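PDB 3OF7: guanine nucleotide exchange factor SRM1 from Saccharomyces cerevisiae, which promotes the exchange of GDP for GTP on the Ran-type GTPases GSP1 and GSP2, binds chromatin, and controls RNA metabolism and nuclear transport. Local coordinates for residues H11-Y19 with L217-V225. Residues are numbered along the deposited sequence; the frame is centred on the assembly and turned at random.
Sequences HIINAQEDY and LFLDEEGMV
Asn14 turns its CG away from its own carbonyl carbon (chi1 -56°), which brings the amide up to the type I turn Asp220-Gly223 and points ND2 at Asp220 O. Asn14 ND2 lies 3.2 Å from Asp220 O, and the bond is nearly straight, with 168° at the hydrogen and the acceptor in the amide plane. Gly223 N, closing the turn, reaches Asp220 O from the opposite face of the carbonyl, so two donors grip this oxygen. The next carbonyl is shared as well: Glu221 O takes Ile13 N at 2.8 Å and Asn14 N at 3.0 Å, the latter in the carbonyl plane. A water donates to both Asn14 O and Glu221 OE1, bridging backbone and carboxylate, while Glu221 OE2 accepts from Asn205 N. Ile12 runs alongside Glu221, Ile12 CD1 being 3.7 Å from Glu221 OE1. For Ile13 the chi1 of 58° sets CG1 between the backbone N and carbonyl carbon, and Ile13 CD1 comes 4.0 Å from Gly223 CA; a CB at this glycine would clash with that methyl. At the inner end Tyr19 and Leu219 cross at about a right angle, with Tyr19 OH 3.4 Å from Leu219 CD2. Asn14 ND2 also donates to Val259 O, so one amide nitrogen serves two backbone carbonyls; a leucine here would probably leave Asp220 O with only its turn bond among the bonds described here, and Val259 O without this donor. In the RCC1-type beta-propeller, the turn joins strands 215-220 and 225-229 of one four-stranded sheet, whereas Val259 and Lys260, whose carbonyl accepts from Tyr19 OH, start strand 259-264 of another. The segment 11-19, leading into helix 20-23, thus ties two sheets together.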
ATOM      1  N   HIS A  11      15.726 -19.056  16.461  1.00 42.00           N
ATOM      2  CA  HIS A  11      15.678 -18.520  15.099  1.00 40.54           C
ATOM      3  C   HIS A  11      14.832 -17.247  14.977  1.00 39.23           C
ATOM      4  O   HIS A  11      14.905 -16.547  13.963  1.00 39.18           O
ATOM      5  CB  HIS A  11      15.182 -19.590  14.122  0.60 40.70           C
ATOM      6  CG  HIS A  11      16.119 -20.748  13.971  0.60 41.11           C
ATOM      7  ND1 HIS A  11      17.108 -20.787  13.012  0.60 41.56           N
ATOM      8  CD2 HIS A  11      16.220 -21.908  14.663  0.60 41.29           C
ATOM      9  CE1 HIS A  11      17.777 -21.922  13.116  0.60 41.98           C
ATOM     10  NE2 HIS A  11      17.258 -22.620  14.110  0.60 41.78           N
ATOM     11  N   ILE A  12      14.044 -16.951  16.011  1.00 37.51           N
ATOM     12  CA  ILE A  12      13.122 -15.811  16.000  1.00 35.87           C
ATOM     13  C   ILE A  12      13.862 -14.471  15.974  1.00 34.47           C
ATOM     14  O   ILE A  12      14.658 -14.165  16.864  1.00 34.05           O
ATOM     15  CB  ILE A  12      12.133 -15.864  17.191  1.00 35.95           C
ATOM     16  CG1 ILE A  12      11.211 -17.074  17.059  1.00 35.84           C
ATOM     17  CG2 ILE A  12      11.310 -14.575  17.282  1.00 35.90           C
ATOM     18  CD1 ILE A  12      10.306 -17.312  18.263  1.00 36.21           C
ATOM     19  N   ILE A  13      13.600 -13.682  14.936  1.00 32.74           N
ATOM     20  CA  ILE A  13      14.177 -12.345  14.826  1.00 31.25           C
ATOM     21  C   ILE A  13      13.106 -11.245  14.759  1.00 30.13           C
ATOM     22  O   ILE A  13      13.414 -10.071  14.962  1.00 30.15           O
ATOM     23  CB  ILE A  13      15.168 -12.226  13.628  1.00 31.43           C
ATOM     24  CG1 ILE A  13      14.477 -12.567  12.295  1.00 31.20           C
ATOM     25  CG2 ILE A  13      16.409 -13.103  13.869  1.00 31.75           C
ATOM     26  CD1 ILE A  13      15.259 -12.140  11.060  1.00 31.25           C
ATOM     27  N   ASN A  14      11.859 -11.637  14.487  1.00 28.79           N
ATOM     28  CA  ASN A  14      10.741 -10.691  14.341  1.00 27.33           C
ATOM     29  C   ASN A  14       9.585 -10.950  15.299  1.00 26.49           C
ATOM     30  O   ASN A  14       9.226 -12.097  15.551  1.00 26.36           O
ATOM     31  CB  ASN A  14      10.177 -10.729  12.912  1.00 26.91           C
ATOM     32  CG  ASN A  14      11.224 -10.459  11.858  1.00 25.74           C
ATOM     33  OD1 ASN A  14      12.043  -9.554  11.994  1.00 24.83           O
ATOM     34  ND2 ASN A  14      11.198 -11.246  10.789  1.00 25.33           N
ATOM     35  N   ALA A  15       8.987  -9.874  15.797  1.00 25.66           N
ATOM     36  CA  ALA A  15       7.732  -9.963  16.546  1.00 25.28           C
ATOM     37  C   ALA A  15       6.670  -9.060  15.913  1.00 25.11           C
ATOM     38  O   ALA A  15       7.003  -8.030  15.317  1.00 24.48           O
ATOM     39  CB  ALA A  15       7.952  -9.589  18.012  1.00 25.16           C
ATOM     40  N   GLN A  16       5.399  -9.445  16.047  1.00 25.07           N
ATOM     41  CA  GLN A  16       4.287  -8.648  15.516  1.00 25.12           C
ATOM     42  C   GLN A  16       4.307  -7.223  16.076  1.00 25.07           C
ATOM     43  O   GLN A  16       4.007  -6.266  15.361  1.00 25.38           O
ATOM     44  CB  GLN A  16       2.942  -9.316  15.804  1.00 25.18           C
ATOM     45  CG  GLN A  16       2.596 -10.467  14.864  1.00 25.49           C
ATOM     46  CD  GLN A  16       1.214 -11.041  15.121  1.00 25.86           C
ATOM     47  OE1 GLN A  16       0.523 -10.628  16.059  1.00 26.62           O
ATOM     48  NE2 GLN A  16       0.800 -11.991  14.289  1.00 23.15           N
ATOM     49  N   GLU A  17       4.694  -7.099  17.345  1.00 24.84           N
ATOM     50  CA  GLU A  17       4.911  -5.799  17.995  1.00 24.50           C
ATOM     51  C   GLU A  17       5.849  -4.848  17.236  1.00 24.00           C
ATOM     52  O   GLU A  17       5.676  -3.629  17.300  1.00 23.96           O
ATOM     53  CB  GLU A  17       5.433  -6.000  19.423  1.00 24.72           C
ATOM     54  N   ASP A  18       6.834  -5.396  16.519  1.00 23.20           N
ATOM     55  CA  ASP A  18       7.808  -4.571  15.791  1.00 22.76           C
ATOM     56  C   ASP A  18       7.167  -3.708  14.702  1.00 22.40           C
ATOM     57  O   ASP A  18       7.767  -2.731  14.259  1.00 21.94           O
ATOM     58  CB  ASP A  18       8.887  -5.434  15.127  1.00 22.85           C
ATOM     59  CG  ASP A  18       9.616  -6.344  16.108  1.00 24.37           C
ATOM     60  OD1 ASP A  18       9.491  -6.164  17.340  1.00 25.31           O
ATOM     61  OD2 ASP A  18      10.323  -7.246  15.626  1.00 25.51           O
ATOM     62  N   TYR A  19       5.968  -4.090  14.265  1.00 22.02           N
ATOM     63  CA  TYR A  19       5.294  -3.462  13.117  1.00 22.10           C
ATOM     64  C   TYR A  19       4.074  -2.625  13.501  1.00 22.23           C
ATOM     65  O   TYR A  19       3.551  -1.873  12.673  1.00 22.01           O
ATOM     66  CB  TYR A  19       4.886  -4.538  12.090  1.00 22.08           C
ATOM     67  CG  TYR A  19       6.029  -5.465  11.744  1.00 21.74           C
ATOM     68  CD1 TYR A  19       6.168  -6.696  12.386  1.00 22.79           C
ATOM     69  CD2 TYR A  19       7.001  -5.087  10.812  1.00 21.37           C
ATOM     70  CE1 TYR A  19       7.235  -7.534  12.098  1.00 22.12           C
ATOM     71  CE2 TYR A  19       8.073  -5.923  10.510  1.00 22.04           C
ATOM     72  CZ  TYR A  19       8.180  -7.148  11.164  1.00 21.88           C
ATOM     73  OH  TYR A  19       9.229  -7.987  10.887  1.00 21.80           O
ATOM     74  N   LEU A 217       2.741 -10.973  -0.166  1.00 14.44           N
ATOM     75  CA  LEU A 217       3.907 -11.511   0.532  1.00 14.61           C
ATOM     76  C   LEU A 217       3.599 -11.622   2.024  1.00 15.02           C
ATOM     77  O   LEU A 217       2.817 -10.836   2.553  1.00 14.47           O
ATOM     78  CB  LEU A 217       5.115 -10.604   0.332  1.00 14.24           C
ATOM     79  CG  LEU A 217       5.572 -10.243  -1.088  1.00 14.64           C
ATOM     80  CD1 LEU A 217       6.777  -9.373  -0.998  1.00 14.80           C
ATOM     81  CD2 LEU A 217       5.897 -11.506  -1.884  1.00 15.35           C
ATOM     82  N   PHE A 218       4.204 -12.615   2.677  1.00 15.67           N
ATOM     83  CA  PHE A 218       4.097 -12.816   4.128  1.00 16.40           C
ATOM     84  C   PHE A 218       5.509 -12.943   4.693  1.00 16.66           C
ATOM     85  O   PHE A 218       6.408 -13.487   4.032  1.00 17.04           O
ATOM     86  CB  PHE A 218       3.329 -14.104   4.490  1.00 16.31           C
ATOM     87  CG  PHE A 218       1.948 -14.218   3.889  1.00 16.94           C
ATOM     88  CD1 PHE A 218       0.828 -13.796   4.599  1.00 17.57           C
ATOM     89  CD2 PHE A 218       1.762 -14.786   2.629  1.00 17.24           C
ATOM     90  CE1 PHE A 218      -0.460 -13.917   4.064  1.00 17.09           C
ATOM     91  CE2 PHE A 218       0.479 -14.903   2.074  1.00 16.99           C
ATOM     92  CZ  PHE A 218      -0.635 -14.467   2.793  1.00 17.59           C
ATOM     93  N   LEU A 219       5.698 -12.446   5.915  1.00 16.99           N
ATOM     94  CA  LEU A 219       6.963 -12.585   6.641  1.00 17.02           C
ATOM     95  C   LEU A 219       6.691 -13.308   7.955  1.00 17.67           C
ATOM     96  O   LEU A 219       5.699 -13.016   8.631  1.00 17.39           O
ATOM     97  CB  LEU A 219       7.575 -11.210   6.930  1.00 17.05           C
ATOM     98  CG  LEU A 219       8.920 -11.128   7.666  1.00 16.54           C
ATOM     99  CD1 LEU A 219      10.050 -11.828   6.889  1.00 15.19           C
ATOM    100  CD2 LEU A 219       9.279  -9.654   7.901  1.00 15.34           C
ATOM    101  N   ASP A 220       7.551 -14.260   8.311  1.00 18.60           N
ATOM    102  CA  ASP A 220       7.359 -14.967   9.584  1.00 19.40           C
ATOM    103  C   ASP A 220       8.406 -14.601  10.633  1.00 20.00           C
ATOM    104  O   ASP A 220       9.339 -13.843  10.355  1.00 19.48           O
ATOM    105  CB  ASP A 220       7.198 -16.485   9.387  1.00 19.81           C
ATOM    106  CG  ASP A 220       8.501 -17.198   9.087  1.00 19.89           C
ATOM    107  OD1 ASP A 220       9.585 -16.599   9.231  1.00 19.69           O
ATOM    108  OD2 ASP A 220       8.428 -18.388   8.698  1.00 22.54           O
ATOM    109  N   GLU A 221       8.240 -15.149  11.838  1.00 21.02           N
ATOM    110  CA  GLU A 221       9.108 -14.838  12.980  1.00 22.11           C
ATOM    111  C   GLU A 221      10.598 -15.048  12.727  1.00 22.44           C
ATOM    112  O   GLU A 221      11.414 -14.300  13.259  1.00 22.97           O
ATOM    113  CB  GLU A 221       8.708 -15.664  14.200  1.00 22.22           C
ATOM    114  CG  GLU A 221       7.336 -15.384  14.742  1.00 22.84           C
ATOM    115  CD  GLU A 221       7.016 -16.276  15.924  1.00 25.18           C
ATOM    116  OE1 GLU A 221       7.188 -15.814  17.074  1.00 26.61           O
ATOM    117  OE2 GLU A 221       6.618 -17.437  15.703  1.00 25.17           O
ATOM    118  N   GLU A 222      10.953 -16.063  11.935  1.00 23.02           N
ATOM    119  CA  GLU A 222      12.373 -16.351  11.665  1.00 23.12           C
ATOM    120  C   GLU A 222      12.939 -15.562  10.481  1.00 23.21           C
ATOM    121  O   GLU A 222      14.142 -15.614  10.203  1.00 23.06           O
ATOM    122  CB  GLU A 222      12.633 -17.866  11.511  1.00 23.56           C
ATOM    123  CG  GLU A 222      12.150 -18.495  10.195  0.80 24.76           C
ATOM    124  CD  GLU A 222      12.792 -19.857   9.909  0.70 27.39           C
ATOM    125  OE1 GLU A 222      13.869 -20.148  10.467  1.00 27.82           O
ATOM    126  OE2 GLU A 222      12.210 -20.640   9.128  0.90 28.30           O
ATOM    127  N   GLY A 223      12.078 -14.815   9.792  1.00 22.89           N
ATOM    128  CA  GLY A 223      12.535 -13.965   8.700  1.00 22.14           C
ATOM    129  C   GLY A 223      12.400 -14.588   7.324  1.00 21.59           C
ATOM    130  O   GLY A 223      13.000 -14.106   6.366  1.00 21.64           O
ATOM    131  N   MET A 224      11.619 -15.660   7.225  1.00 21.51           N
ATOM    132  CA  MET A 224      11.337 -16.294   5.935  1.00 21.51           C
ATOM    133  C   MET A 224      10.211 -15.518   5.244  1.00 20.86           C
ATOM    134  O   MET A 224       9.244 -15.098   5.891  1.00 20.96           O
ATOM    135  CB  MET A 224      10.944 -17.763   6.125  1.00 21.67           C
ATOM    136  CG  MET A 224      10.846 -18.598   4.835  1.00 23.55           C
ATOM    137  SD  MET A 224      12.434 -19.022   4.066  1.00 27.06           S
ATOM    138  CE  MET A 224      12.961 -20.387   5.125  1.00 27.77           C
ATOM    139  N   VAL A 225      10.351 -15.320   3.936  1.00 20.31           N
ATOM    140  CA  VAL A 225       9.316 -14.660   3.121  1.00 19.40           C
ATOM    141  C   VAL A 225       8.561 -15.685   2.288  1.00 19.16           C
ATOM    142  O   VAL A 225       9.160 -16.594   1.709  1.00 19.51           O
ATOM    143  CB  VAL A 225       9.914 -13.593   2.177  1.00 19.20           C
ATOM    144  CG1 VAL A 225       8.804 -12.800   1.456  1.00 18.82           C
ATOM    145  CG2 VAL A 225      10.828 -12.648   2.941  1.00 19.60           C
TER
HETATM  146  O   HOH W   1       7.906 -13.276  17.575  1.00 29.98           O